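Actin-related protein 8 (Homo sapiens, PDB 4FO0) is an actin-fold, ATP-binding protein with low basal ATPase activity that cannot polymerize, proposed as a core subunit of the INO80 chromatin remodeling complex. Local coordinates at residues N150-I155 with L174-V179; G158-H163 with G168-V173; C238-Y241 with S247-I250; S503-G508 with T543-M548. One frame throughout, in Å; residues are numbered along the deposited sequence.

Overall arrangement
All four contacts belong to the actin fold, in two touching pairs, the contact centres of one pair about 29 to 31 Å from those of the other. Contacts 1 and 2 share helix 170-187 and meet where Pro154 and Trp153 bond to Asn161; contacts 3 and 4 share a sheet through neighbouring strands 247-253 and 503-507. Contacts 1, 3 and 4 are buried and work by side-chain packing, whereas contact 2 is partly exposed and alone has a hydrogen bond joining its two segments. Contact 1 adds a histidine and a carboxylate to its apolar core. Contact 3 is methyl against methyl. Contact 4 packs inner strand 503-507 against the loop after strand 540-542, just before the chain reaches ATP at Gly508.

Contact 1: residues N150-I155 with L174-V179; sequences NIHWPI and LADIEV
Where strand 149-152 gives way to a turn, the chain passes the flank of helix 170-187, and the nearest CA atoms, those of Pro154 and Ile177, lie 6.5 Å apart. This is helix-on-sheet packing in the half of the actin fold that carries the ATP-binding Ser24 and Thr25: strand 149-152 pairs with strand 38-47, and the helix packs beside both, Ile177 also touching His42 of strand 38-47 and Met220 of helix 211-225. Pro154 is the apolar centre. Its compact, rigid ring suits the point where the strand stops, and its CB and CG face the CG1-CD1 arm of Ile177, with CB 4.0 Å from CG1; the modelled approach of CD1 is implausibly close, so its exact place is doubtful. The proline ring also crosses Asp176 at about a right angle, CG lying 4.1 Å from the aspartate CB.

The polar end of the contact is set by Asp176. Its CG stands anti to the carbonyl carbon (chi1 -69°), and this places the carboxylate between Arg46 of strand 38-47, bridged by OD1, and His152. OD2 lies nearest His152, the carboxylate plane inclined 33° to the imidazole. The nearby negative charge may favour a protonated ring, although the Arg46 salt bridge would partly offset this and no bond joins the two groups. The histidine NE2 makes a weak hydrogen bond to Pro166 O, while ND1 stays 4.2 Å from Asp176 OD2.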
loop_
_atom_site.group_PDB
_atom_site.type_symbol
_atom_site.label_atom_id
_atom_site.label_comp_id
_atom_site.label_asym_id
_atom_site.label_seq_id
_atom_site.Cartn_x
_atom_site.Cartn_y
_atom_site.Cartn_z
ATOM N N ASN A 150 17.496 -8.825 -13.499
ATOM C CA ASN A 150 17.411 -8.105 -12.225
ATOM C C ASN A 150 15.981 -7.643 -12.010
ATOM O O ASN A 150 15.290 -7.262 -12.965
ATOM C CB ASN A 150 18.355 -6.916 -12.182
ATOM C CG ASN A 150 19.811 -7.323 -12.262
ATOM O OD1 ASN A 150 20.200 -8.396 -11.805
ATOM N ND2 ASN A 150 20.626 -6.458 -12.842
ATOM N N ILE A 151 15.531 -7.703 -10.762
ATOM C CA ILE A 151 14.176 -7.296 -10.417
ATOM C C ILE A 151 14.191 -5.945 -9.724
ATOM O O ILE A 151 14.913 -5.751 -8.740
ATOM C CB ILE A 151 13.510 -8.325 -9.505
ATOM C CG1 ILE A 151 13.547 -9.703 -10.164
ATOM C CG2 ILE A 151 12.082 -7.903 -9.165
ATOM C CD1 ILE A 151 12.789 -9.778 -11.456
ATOM N N HIS A 152 13.388 -5.018 -10.245
ATOM C CA HIS A 152 13.327 -3.657 -9.710
ATOM C C HIS A 152 11.911 -3.214 -9.366
ATOM O O HIS A 152 10.991 -3.289 -10.193
ATOM C CB HIS A 152 13.975 -2.649 -10.676
ATOM C CG HIS A 152 15.423 -2.922 -10.947
ATOM N ND1 HIS A 152 15.872 -3.464 -12.134
ATOM C CD2 HIS A 152 16.521 -2.745 -10.175
ATOM C CE1 HIS A 152 17.184 -3.611 -12.081
ATOM N NE2 HIS A 152 17.602 -3.182 -10.904
ATOM N N TRP A 153 11.753 -2.768 -8.126
ATOM C CA TRP A 153 10.557 -2.079 -7.689
ATOM C C TRP A 153 10.910 -0.603 -7.583
ATOM O O TRP A 153 11.588 -0.202 -6.647
ATOM C CB TRP A 153 10.140 -2.575 -6.314
ATOM C CG TRP A 153 9.753 -4.013 -6.253
ATOM C CD1 TRP A 153 10.576 -5.071 -5.994
ATOM C CD2 TRP A 153 8.434 -4.560 -6.418
ATOM N NE1 TRP A 153 9.851 -6.247 -5.994
ATOM C CE2 TRP A 153 8.538 -5.963 -6.255
ATOM C CE3 TRP A 153 7.179 -4.005 -6.694
ATOM C CZ2 TRP A 153 7.433 -6.813 -6.353
ATOM C CZ3 TRP A 153 6.075 -4.855 -6.792
ATOM C CH2 TRP A 153 6.212 -6.241 -6.623
ATOM N N PRO A 154 10.459 0.208 -8.546
ATOM C CA PRO A 154 10.805 1.631 -8.631
ATOM C C PRO A 154 10.339 2.418 -7.416
ATOM O O PRO A 154 10.807 3.525 -7.179
ATOM C CB PRO A 154 10.043 2.098 -9.866
ATOM C CG PRO A 154 9.855 0.869 -10.677
ATOM C CD PRO A 154 9.650 -0.233 -9.690
ATOM N N ILE A 155 9.414 1.855 -6.651
ATOM C CA ILE A 155 8.936 2.542 -5.470
ATOM C C ILE A 155 8.985 1.635 -4.249
ATOM O O ILE A 155 8.575 0.473 -4.306
ATOM C CB ILE A 155 7.523 3.096 -5.701
ATOM C CG1 ILE A 155 7.543 4.022 -6.919
ATOM C CG2 ILE A 155 7.006 3.818 -4.449
ATOM C CD1 ILE A 155 6.222 4.643 -7.212
ATOM N N LEU A 174 13.494 6.471 -13.037
ATOM C CA LEU A 174 12.578 7.175 -13.918
ATOM C C LEU A 174 12.376 6.412 -15.222
ATOM O O LEU A 174 11.277 6.377 -15.764
ATOM C CB LEU A 174 13.072 8.597 -14.177
ATOM C CG LEU A 174 12.810 9.547 -13.010
ATOM C CD1 LEU A 174 13.582 10.823 -13.193
ATOM C CD2 LEU A 174 11.336 9.847 -12.932
ATOM N N ALA A 175 13.428 5.781 -15.718
ATOM C CA ALA A 175 13.306 5.037 -16.957
ATOM C C ALA A 175 12.433 3.807 -16.741
ATOM O O ALA A 175 11.642 3.423 -17.617
ATOM C CB ALA A 175 14.661 4.647 -17.467
ATOM N N ASP A 176 12.570 3.209 -15.560
ATOM C CA ASP A 176 11.765 2.058 -15.177
ATOM C C ASP A 176 10.299 2.443 -15.006
ATOM O O ASP A 176 9.412 1.716 -15.450
ATOM C CB ASP A 176 12.313 1.409 -13.904
ATOM C CG ASP A 176 13.672 0.723 -14.126
ATOM O OD1 ASP A 176 14.086 0.600 -15.302
ATOM O OD2 ASP A 176 14.325 0.303 -13.132
ATOM N N ILE A 177 10.044 3.585 -14.375
ATOM C CA ILE A 177 8.681 4.090 -14.259
ATOM C C ILE A 177 8.078 4.248 -15.634
ATOM O O ILE A 177 6.977 3.772 -15.893
ATOM C CB ILE A 177 8.618 5.449 -13.560
ATOM C CG1 ILE A 177 9.148 5.316 -12.138
ATOM C CG2 ILE A 177 7.174 5.987 -13.539
ATOM C CD1 ILE A 177 8.490 4.227 -11.410
ATOM N N GLU A 178 8.811 4.908 -16.522
ATOM C CA GLU A 178 8.290 5.178 -17.847
ATOM C C GLU A 178 7.979 3.890 -18.589
ATOM O O GLU A 178 6.920 3.750 -19.193
ATOM C CB GLU A 178 9.249 6.027 -18.661
ATOM C CG GLU A 178 8.826 6.121 -20.114
ATOM C CD GLU A 178 9.507 7.246 -20.864
ATOM O OE1 GLU A 178 10.480 7.819 -20.322
ATOM O OE2 GLU A 178 9.063 7.558 -21.994
ATOM N N VAL A 179 8.900 2.944 -18.543
ATOM C CA VAL A 179 8.647 1.664 -19.176
ATOM C C VAL A 179 7.420 0.973 -18.566
ATOM O O VAL A 179 6.549 0.485 -19.291
ATOM C CB VAL A 179 9.873 0.752 -19.116
ATOM C CG1 VAL A 179 9.531 -0.649 -19.615
ATOM C CG2 VAL A 179 10.994 1.351 -19.941
#

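Contact 2: residues G158-H163 with G168-V173; sequences GQLNIH and GSLTAV
A backbone carbon sits over an aromatic face: Gly168 CA is 3.5 Å from the centroid of the His163 ring, only 12° off the ring normal, in a CH-pi contact. His163 CG stands between its own backbone N and carbonyl carbon (chi1 63°), which folds the imidazole back over the glycine; Tyr56 also meets this ring, nearly parallel to it. Glycine suits the place because a side chain here would run into His163 O, which instead receives a CA-H...O contact from Gly168 CA at 3.1 Å. In return, His163 N donates to Gly168 O (3.0 Å, 157° at the hydrogen). The two segments thus close a short loop that leads from the hairpin of strands 155-156 and 159-160 into helix 170-187 of the actin fold. Ser169 is the N-cap of that helix, its OG accepting from Ala172 N at 2.9 Å. Before the loop, an inverse gamma turn centred on Asn161 redirects the chain, and Asn161 ND2 is held by Trp153 O. Branched apolar residues fill the helix side: Leu160 CD1 lies obliquely against Leu170 CD1 at 3.7 Å, Ile162 CD1 reaches Leu170 CB, and Val173 sets CG1 against Leu160 and CG2 3.4 Å from Asn161 O.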
loop_
_atom_site.group_PDB
_atom_site.type_symbol
_atom_site.label_atom_id
_atom_site.label_comp_id
_atom_site.label_asym_id
_atom_site.label_seq_id
_atom_site.Cartn_x
_atom_site.Cartn_y
_atom_site.Cartn_z
ATOM N N GLY A 158 6.747 4.046 -0.408
ATOM C CA GLY A 158 6.062 5.210 -0.948
ATOM C C GLY A 158 6.961 6.309 -1.480
ATOM O O GLY A 158 6.490 7.415 -1.775
ATOM N N GLN A 159 8.255 6.026 -1.594
ATOM C CA GLN A 159 9.129 6.996 -2.232
ATOM C C GLN A 159 9.960 6.338 -3.325
ATOM O O GLN A 159 9.977 5.111 -3.453
ATOM C CB GLN A 159 9.963 7.767 -1.201
ATOM C CG GLN A 159 9.110 8.635 -0.245
ATOM C CD GLN A 159 8.262 9.717 -0.953
ATOM O OE1 GLN A 159 8.357 9.917 -2.163
ATOM N NE2 GLN A 159 7.441 10.420 -0.181
ATOM N N LEU A 160 10.572 7.152 -4.185
ATOM C CA LEU A 160 11.337 6.583 -5.304
ATOM C C LEU A 160 12.421 5.667 -4.772
ATOM O O LEU A 160 13.123 6.009 -3.812
ATOM C CB LEU A 160 11.964 7.672 -6.167
ATOM C CG LEU A 160 10.964 8.505 -6.964
ATOM C CD1 LEU A 160 11.664 9.194 -8.097
ATOM C CD2 LEU A 160 9.884 7.619 -7.489
ATOM N N ASN A 161 12.557 4.494 -5.369
ATOM C CA ASN A 161 13.471 3.519 -4.793
ATOM C C ASN A 161 14.904 3.731 -5.232
ATOM O O ASN A 161 15.391 3.045 -6.142
ATOM C CB ASN A 161 13.066 2.090 -5.101
ATOM C CG ASN A 161 13.985 1.097 -4.419
ATOM O OD1 ASN A 161 14.621 1.439 -3.420
ATOM N ND2 ASN A 161 14.089 -0.114 -4.958
ATOM N N ILE A 162 15.565 4.686 -4.581
ATOM C CA ILE A 162 16.953 5.016 -4.868
ATOM C C ILE A 162 17.894 4.277 -3.928
ATOM O O ILE A 162 17.679 4.254 -2.710
ATOM C CB ILE A 162 17.198 6.510 -4.697
ATOM C CG1 ILE A 162 16.292 7.294 -5.645
ATOM C CG2 ILE A 162 18.682 6.825 -4.889
ATOM C CD1 ILE A 162 17.001 8.250 -6.485
ATOM N N HIS A 163 18.940 3.683 -4.495
ATOM C CA HIS A 163 19.835 2.821 -3.728
ATOM C C HIS A 163 21.094 2.534 -4.528
ATOM O O HIS A 163 21.107 2.676 -5.750
ATOM C CB HIS A 163 19.132 1.505 -3.422
ATOM C CG HIS A 163 18.782 0.719 -4.649
ATOM N ND1 HIS A 163 19.726 0.046 -5.396
ATOM C CD2 HIS A 163 17.599 0.519 -5.277
ATOM C CE1 HIS A 163 19.138 -0.543 -6.422
ATOM N NE2 HIS A 163 17.846 -0.273 -6.373
ATOM N N GLY A 168 19.305 1.763 -9.358
ATOM C CA GLY A 168 19.107 2.544 -8.149
ATOM C C GLY A 168 19.313 4.044 -8.258
ATOM O O GLY A 168 19.000 4.784 -7.326
ATOM N N SER A 169 19.851 4.504 -9.381
ATOM C CA SER A 169 19.977 5.938 -9.595
ATOM C C SER A 169 18.617 6.561 -9.861
ATOM O O SER A 169 17.674 5.874 -10.246
ATOM C CB SER A 169 20.839 6.196 -10.815
ATOM O OG SER A 169 20.158 5.744 -11.960
ATOM N N LEU A 170 18.518 7.870 -9.692
ATOM C CA LEU A 170 17.297 8.563 -10.066
ATOM C C LEU A 170 16.947 8.310 -11.542
ATOM O O LEU A 170 15.791 8.053 -11.873
ATOM C CB LEU A 170 17.420 10.054 -9.800
ATOM C CG LEU A 170 16.177 10.880 -10.134
ATOM C CD1 LEU A 170 14.951 10.335 -9.430
ATOM C CD2 LEU A 170 16.428 12.279 -9.691
ATOM N N THR A 171 17.937 8.353 -12.428
ATOM C CA THR A 171 17.627 8.200 -13.846
ATOM C C THR A 171 17.133 6.805 -14.184
ATOM O O THR A 171 16.264 6.632 -15.040
ATOM C CB THR A 171 18.814 8.545 -14.753
ATOM O OG1 THR A 171 19.896 7.662 -14.467
ATOM C CG2 THR A 171 19.248 9.979 -14.523
ATOM N N ALA A 172 17.686 5.810 -13.513
ATOM C CA ALA A 172 17.281 4.447 -13.785
ATOM C C ALA A 172 15.860 4.253 -13.306
ATOM O O ALA A 172 15.073 3.582 -13.967
ATOM C CB ALA A 172 18.194 3.469 -13.101
ATOM N N VAL A 173 15.542 4.832 -12.150
ATOM C CA VAL A 173 14.213 4.684 -11.571
ATOM C C VAL A 173 13.178 5.294 -12.512
ATOM O O VAL A 173 12.122 4.713 -12.759
ATOM C CB VAL A 173 14.087 5.377 -10.200
ATOM C CG1 VAL A 173 12.619 5.502 -9.812
ATOM C CG2 VAL A 173 14.865 4.629 -9.146
#

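Contact 3: residues C238-Y241 with S247-I250; sequences CATY and STCI
Helix 235-243 probably corresponds, in place and sequence, to the hinge helix of actin, which joins the two halves of the fold, and it packs here on the first strand of the next sheet, strand 247-253, whose end carries Asp252 and Val253 of the ATP-binding residues Asp252 to Asp255. Ala239 and Thr240 of the helix face Thr248 and Ile250 of the strand, two positions apart and so on the same face of the sheet. Ala239 is small enough to let the helix lie close, its CB resting 4.0 Å from Ile250 CG2. Thr240 sets its methyl against both strand residues: CG2 is 3.8 Å from Ile250 CG1 and 3.6 Å from Thr248 CG2. The model crowds Thr248 CG2 against Ile250 CD1, so the exact fit of those two methyls is doubtful.

Threonine suits both places because it offers a methyl to the partner and a hydroxyl to something else. Thr240 CG2 stands anti to the carbonyl carbon, which leaves OG1 (chi1 64°) to bond back to Val237 O within the helix. Thr248 OG1 instead pairs with Ser503 OG. Strands 258-264 and 503-507 flank strand 247-253, and their Val263 and Leu505 extend the apolar surface on which the helix rests.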
loop_
_atom_site.group_PDB
_atom_site.type_symbol
_atom_site.label_atom_id
_atom_site.label_comp_id
_atom_site.label_asym_id
_atom_site.label_seq_id
_atom_site.Cartn_x
_atom_site.Cartn_y
_atom_site.Cartn_z
ATOM N N CYS A 238 -7.519 13.327 -2.843
ATOM C CA CYS A 238 -8.259 12.501 -3.788
ATOM C C CYS A 238 -9.118 11.466 -3.074
ATOM O O CYS A 238 -10.273 11.246 -3.435
ATOM C CB CYS A 238 -7.317 11.845 -4.785
ATOM S SG CYS A 238 -6.610 13.040 -5.961
ATOM N N ALA A 239 -8.556 10.844 -2.048
ATOM C CA ALA A 239 -9.315 9.897 -1.257
ATOM C C ALA A 239 -10.612 10.521 -0.743
ATOM O O ALA A 239 -11.654 9.868 -0.766
ATOM C CB ALA A 239 -8.480 9.382 -0.098
ATOM N N THR A 240 -10.546 11.769 -0.266
ATOM C CA THR A 240 -11.740 12.450 0.239
ATOM C C THR A 240 -12.785 12.633 -0.859
ATOM O O THR A 240 -13.969 12.427 -0.616
ATOM C CB THR A 240 -11.428 13.808 0.910
ATOM O OG1 THR A 240 -10.882 14.720 -0.049
ATOM C CG2 THR A 240 -10.440 13.622 2.044
ATOM N N TYR A 241 -12.333 13.003 -2.062
ATOM C CA TYR A 241 -13.194 13.112 -3.237
ATOM C C TYR A 241 -13.879 11.800 -3.591
ATOM O O TYR A 241 -15.072 11.765 -3.870
ATOM C CB TYR A 241 -12.384 13.544 -4.457
ATOM C CG TYR A 241 -11.858 14.949 -4.385
ATOM C CD1 TYR A 241 -12.377 15.866 -3.476
ATOM C CD2 TYR A 241 -10.839 15.367 -5.236
ATOM C CE1 TYR A 241 -11.886 17.161 -3.418
ATOM C CE2 TYR A 241 -10.345 16.654 -5.182
ATOM C CZ TYR A 241 -10.872 17.546 -4.274
ATOM O OH TYR A 241 -10.369 18.825 -4.239
ATOM N N SER A 247 -14.707 16.828 4.733
ATOM C CA SER A 247 -13.808 16.974 5.873
ATOM C C SER A 247 -13.659 15.651 6.602
ATOM O O SER A 247 -14.647 14.995 6.923
ATOM C CB SER A 247 -14.301 18.052 6.844
ATOM O OG SER A 247 -13.928 19.342 6.398
ATOM N N THR A 248 -12.424 15.262 6.883
ATOM C CA THR A 248 -12.199 13.956 7.478
ATOM C C THR A 248 -10.726 13.738 7.745
ATOM O O THR A 248 -9.866 14.311 7.073
ATOM C CB THR A 248 -12.725 12.832 6.530
ATOM O OG1 THR A 248 -12.551 11.550 7.131
ATOM C CG2 THR A 248 -11.993 12.853 5.197
ATOM N N CYS A 249 -10.436 12.927 8.750
ATOM C CA CYS A 249 -9.089 12.412 8.916
ATOM C C CYS A 249 -8.920 11.206 7.971
ATOM O O CYS A 249 -9.744 10.283 7.976
ATOM C CB CYS A 249 -8.856 12.019 10.371
ATOM S SG CYS A 249 -7.211 11.356 10.719
ATOM N N ILE A 250 -7.879 11.235 7.141
ATOM C CA ILE A 250 -7.622 10.159 6.184
ATOM C C ILE A 250 -6.429 9.332 6.597
ATOM O O ILE A 250 -5.375 9.874 6.942
ATOM C CB ILE A 250 -7.247 10.683 4.799
ATOM C CG1 ILE A 250 -8.106 11.873 4.444
ATOM C CG2 ILE A 250 -7.350 9.550 3.753
ATOM C CD1 ILE A 250 -9.577 11.572 4.577
#

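Contact 4: residues S503-G508 with T543-M548; sequences SILVVG and TRPKDM
With CG anti to the backbone N (chi1 175°) and the next torsion at 59°, Leu505 swings CD1 out to Pro545, whose CG it meets at 4.1 Å, the two side chains crossing at about a right angle. The contact belongs to the second half of the actin fold, where strand 503-507 lies in a mixed sheet between the parallel strands 247-253 and 540-542. Thr543 is the first residue after edge strand 540-542, and the loop it leads into bends over the flank of strand 503-507. The Thr543 and Val506 CA atoms come within 5.0 Å of each other. A proline suits such a turning loop, because its ring is both rigid and apolar; Pro545 and Leu505 also touch Ser243 at the end of helix 235-243. Beyond Val507 the strand gives out at Gly508, which touches ATP, much as a glycine-rich adenosine motif does in actin relatives; at its backbone angles (phi 82°) a side chain would be jammed against the carbonyl O of Val507, so glycine is called for. Val506, beta-branched as strand positions often are, runs alongside Thr543. Thr543 divides its side chain there: OG1 donates to Gln517 OE1, while CG2, anti to the carbonyl carbon, packs 4.0 Å from Val506 CB.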
loop_
_atom_site.group_PDB
_atom_site.type_symbol
_atom_site.label_atom_id
_atom_site.label_comp_id
_atom_site.label_asym_id
_atom_site.label_seq_id
_atom_site.Cartn_x
_atom_site.Cartn_y
_atom_site.Cartn_z
ATOM N N SER A 503 -14.980 11.807 12.176
ATOM C CA SER A 503 -14.858 11.141 10.885
ATOM C C SER A 503 -13.433 10.713 10.556
ATOM O O SER A 503 -12.594 11.535 10.178
ATOM C CB SER A 503 -15.384 12.057 9.778
ATOM O OG SER A 503 -15.246 11.453 8.506
ATOM N N ILE A 504 -13.170 9.420 10.687
ATOM C CA ILE A 504 -11.876 8.862 10.289
ATOM C C ILE A 504 -12.028 7.874 9.129
ATOM O O ILE A 504 -12.620 6.797 9.264
ATOM C CB ILE A 504 -11.174 8.191 11.464
ATOM C CG1 ILE A 504 -10.983 9.211 12.590
ATOM C CG2 ILE A 504 -9.844 7.634 11.028
ATOM C CD1 ILE A 504 -11.143 8.628 13.986
ATOM N N LEU A 505 -11.510 8.265 7.975
ATOM C CA LEU A 505 -11.611 7.438 6.783
ATOM C C LEU A 505 -10.367 6.576 6.632
ATOM O O LEU A 505 -9.236 7.070 6.722
ATOM C CB LEU A 505 -11.769 8.324 5.564
ATOM C CG LEU A 505 -11.771 7.620 4.221
ATOM C CD1 LEU A 505 -12.907 6.612 4.180
ATOM C CD2 LEU A 505 -11.863 8.653 3.096
ATOM N N VAL A 506 -10.569 5.283 6.427
ATOM C CA VAL A 506 -9.433 4.391 6.239
ATOM C C VAL A 506 -9.382 3.769 4.850
ATOM O O VAL A 506 -10.298 3.067 4.407
ATOM C CB VAL A 506 -9.348 3.311 7.310
ATOM C CG1 VAL A 506 -8.171 2.394 7.009
ATOM C CG2 VAL A 506 -9.182 3.960 8.661
ATOM N N VAL A 507 -8.268 4.012 4.190
ATOM C CA VAL A 507 -8.136 3.726 2.783
ATOM C C VAL A 507 -6.894 2.843 2.464
ATOM O O VAL A 507 -6.016 2.640 3.316
ATOM C CB VAL A 507 -8.157 5.069 2.054
ATOM C CG1 VAL A 507 -6.871 5.325 1.326
ATOM C CG2 VAL A 507 -9.384 5.170 1.174
ATOM N N GLY A 508 -6.848 2.281 1.257
ATOM C CA GLY A 508 -5.773 1.382 0.880
ATOM C C GLY A 508 -5.967 -0.050 1.366
ATOM O O GLY A 508 -6.919 -0.351 2.066
ATOM N N THR A 543 -14.591 2.503 6.491
ATOM C CA THR A 543 -13.621 1.651 5.801
ATOM C C THR A 543 -14.036 1.245 4.402
ATOM O O THR A 543 -13.187 1.092 3.524
ATOM C CB THR A 543 -13.278 0.397 6.600
ATOM O OG1 THR A 543 -14.489 -0.263 6.995
ATOM C CG2 THR A 543 -12.459 0.782 7.828
ATOM N N ARG A 544 -15.331 1.049 4.200
ATOM C CA ARG A 544 -15.854 0.726 2.877
ATOM C C ARG A 544 -16.932 1.728 2.499
ATOM O O ARG A 544 -18.103 1.378 2.379
ATOM C CB ARG A 544 -16.435 -0.689 2.845
ATOM C CG ARG A 544 -15.420 -1.804 3.031
ATOM C CD ARG A 544 -16.012 -3.138 2.605
ATOM N NE ARG A 544 -16.404 -3.115 1.202
ATOM C CZ ARG A 544 -15.640 -3.548 0.206
ATOM N NH1 ARG A 544 -14.440 -4.063 0.450
ATOM N NH2 ARG A 544 -16.083 -3.478 -1.036
ATOM N N PRO A 545 -16.535 2.970 2.266
ATOM C CA PRO A 545 -17.510 4.003 1.923
ATOM C C PRO A 545 -18.170 3.673 0.599
ATOM O O PRO A 545 -17.490 3.316 -0.354
ATOM C CB PRO A 545 -16.651 5.255 1.780
ATOM C CG PRO A 545 -15.300 4.742 1.425
ATOM C CD PRO A 545 -15.153 3.457 2.177
ATOM N N LYS A 546 -19.489 3.769 0.554
ATOM C CA LYS A 546 -20.223 3.534 -0.672
ATOM C C LYS A 546 -20.081 2.054 -0.937
ATOM O O LYS A 546 -20.407 1.557 -2.009
ATOM C CB LYS A 546 -19.639 4.346 -1.818
ATOM C CG LYS A 546 -20.350 5.666 -2.055
ATOM C CD LYS A 546 -20.559 6.417 -0.754
ATOM C CE LYS A 546 -20.594 7.917 -0.986
ATOM N NZ LYS A 546 -20.953 8.655 0.256
ATOM N N ASP A 547 -19.583 1.359 0.073
ATOM C CA ASP A 547 -19.178 -0.028 -0.060
ATOM C C ASP A 547 -18.157 -0.275 -1.164
ATOM O O ASP A 547 -18.248 -1.280 -1.860
ATOM C CB ASP A 547 -20.395 -0.919 -0.277
ATOM C CG ASP A 547 -20.032 -2.382 -0.340
ATOM O OD1 ASP A 547 -19.938 -3.021 0.726
ATOM O OD2 ASP A 547 -19.835 -2.895 -1.459
ATOM N N MET A 548 -17.183 0.615 -1.328
ATOM C CA MET A 548 -16.181 0.396 -2.374
ATOM C C MET A 548 -14.918 -0.288 -1.850
ATOM O O MET A 548 -14.752 -0.504 -0.646
ATOM C CB MET A 548 -15.821 1.698 -3.082
ATOM C CG MET A 548 -16.756 2.854 -2.757
ATOM S SD MET A 548 -16.209 4.427 -3.454
ATOM C CE MET A 548 -16.498 4.106 -5.195
#